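Local coordinates for hypothetical protein Atu2327 (Agrobacterium tumefaciens, PDB 2O8I) that is of uncharacterised function but belongs to the OHCU decarboxylase family, and so probably decarboxylates 2-oxo-4-hydroxy-4-carboxy-5-ureidoimidazoline in the breakdown of urate, at residues Q102-S105 / A106-K110. Residues are numbered along the deposited sequence; the frame is centred on the assembly and turned at random.
Sequences QLNS and AYTEK
A106 N donates to Q102 O at 3.0 Å, and Y107 N to L103 O at 2.9 Å: 102-105 and 106-110 are successive turns of one alpha helix, joined by i to i+4 backbone bonds. E109 N to S105 O, also 3.0 Å, continues the series with a more bent N-H...O angle of 145°. T108 N reaches N104 O as well, though that carbonyl oxygen is less surely placed. Past the join, K110 N bonds to A106 O and only weakly to Y107 O.

The side chains across the join lean on backbone more than on one another. The CB of Y107 sits 3.3 Å from L103 O, and that of E109 lies 3.4 Å from S105 O. With CG anti to the backbone N (chi1 -179°), the ring of Y107 is carried off the helix, away from the preceding turn. The side chains of N104 and T108 stand one turn apart on the same side of the helix, but the placement of the T108 methyl is doubtful and the detail of their meeting is unsure. S105 OG lies beside its own backbone N (chi1 -64°) and hydrogen-bonds back to T101 O.

The outer side of this surface helix carries Q102, A106 and E109, while S105 packs on E5 of the second subunit. On the inner side L103 rests on L128 and F131 of helix 124-135. Y107, the buried residue here, also packs on F131; it meets F115 edge-to-face and hydrogen-bonds through OH to E142 of helix 139-161. Near the C-terminal end of helix 94-111, K110 NZ bonds to I135 O, a further tie to helix 124-135.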
loop_
_atom_site.group_PDB
_atom_site.type_symbol
_atom_site.label_atom_id
_atom_site.label_comp_id
_atom_site.label_asym_id
_atom_site.label_seq_id
_atom_site.Cartn_x
_atom_site.Cartn_y
_atom_site.Cartn_z
ATOM N N GLN A 102 10.904 10.289 9.275
ATOM C CA GLN A 102 11.370 10.563 10.612
ATOM C C GLN A 102 10.179 10.860 11.558
ATOM O O GLN A 102 10.137 10.395 12.691
ATOM C CB GLN A 102 12.437 11.674 10.582
ATOM C CG GLN A 102 12.705 12.340 11.919
ATOM C CD GLN A 102 13.616 13.593 11.756
ATOM O OE1 GLN A 102 13.144 14.705 11.383
ATOM N NE2 GLN A 102 14.931 13.415 12.022
ATOM N N LEU A 103 9.195 11.615 11.102
ATOM C CA LEU A 103 8.127 11.978 12.031
ATOM C C LEU A 103 7.310 10.720 12.342
ATOM O O LEU A 103 6.908 10.461 13.482
ATOM C CB LEU A 103 7.277 13.126 11.485
ATOM C CG LEU A 103 7.980 14.498 11.334
ATOM C CD1 LEU A 103 7.024 15.464 10.618
ATOM C CD2 LEU A 103 8.609 15.175 12.636
ATOM N N ASN A 104 7.147 9.901 11.318
ATOM C CA ASN A 104 6.492 8.654 11.497
ATOM C C ASN A 104 7.233 7.727 12.460
ATOM O O ASN A 104 6.578 7.106 13.305
ATOM C CB ASN A 104 6.242 7.975 10.180
ATOM C CG ASN A 104 5.551 6.683 10.365
ATOM O OD1 ASN A 104 6.203 5.641 10.381
ATOM N ND2 ASN A 104 4.233 6.724 10.612
ATOM N N SER A 105 8.573 7.637 12.369
ATOM C CA SER A 105 9.341 6.858 13.355
ATOM C C SER A 105 9.147 7.372 14.755
ATOM O O SER A 105 8.970 6.581 15.661
ATOM C CB SER A 105 10.819 6.860 13.058
ATOM O OG SER A 105 11.016 6.219 11.825
ATOM N N ALA A 106 9.176 8.687 14.932
ATOM C CA ALA A 106 9.033 9.275 16.268
ATOM C C ALA A 106 7.667 8.923 16.861
ATOM O O ALA A 106 7.579 8.507 18.028
ATOM C CB ALA A 106 9.285 10.807 16.265
ATOM N N TYR A 107 6.638 9.049 16.022
ATOM C CA TYR A 107 5.259 8.820 16.398
ATOM C C TYR A 107 4.992 7.366 16.790
ATOM O O TYR A 107 4.431 7.076 17.852
ATOM C CB TYR A 107 4.341 9.234 15.246
ATOM C CG TYR A 107 2.859 9.059 15.521
ATOM C CD1 TYR A 107 2.077 10.132 15.998
ATOM C CD2 TYR A 107 2.231 7.844 15.284
ATOM C CE1 TYR A 107 0.710 10.005 16.217
ATOM C CE2 TYR A 107 0.864 7.696 15.516
ATOM C CZ TYR A 107 0.101 8.775 15.974
ATOM O OH TYR A 107 -1.268 8.599 16.206
ATOM N N THR A 108 5.389 6.448 15.926
ATOM C CA THR A 108 5.225 5.042 16.244
ATOM C C THR A 108 6.041 4.647 17.494
ATOM O O THR A 108 5.605 3.797 18.268
ATOM C CB THR A 108 5.391 4.091 14.983
ATOM O OG1 THR A 108 5.623 2.761 15.420
ATOM C CG2 THR A 108 6.529 4.473 14.134
ATOM N N GLU A 109 7.172 5.312 17.732
ATOM C CA GLU A 109 7.965 5.014 18.918
ATOM C C GLU A 109 7.156 5.430 20.145
ATOM O O GLU A 109 7.215 4.756 21.164
ATOM C CB GLU A 109 9.355 5.671 18.866
ATOM C CG GLU A 109 10.172 5.752 20.222
ATOM C CD GLU A 109 10.467 4.371 20.917
ATOM O OE1 GLU A 109 10.706 3.353 20.217
ATOM O OE2 GLU A 109 10.475 4.308 22.177
ATOM N N LYS A 110 6.357 6.494 20.036
ATOM C CA LYS A 110 5.531 6.946 21.161
ATOM C C LYS A 110 4.226 6.135 21.307
ATOM O O LYS A 110 3.867 5.766 22.424
ATOM C CB LYS A 110 5.221 8.436 21.035
ATOM C CG LYS A 110 4.431 9.057 22.200
ATOM C CD LYS A 110 4.512 10.586 22.140
ATOM C CE LYS A 110 4.258 11.287 23.499
ATOM N NZ LYS A 110 2.790 11.492 23.709
#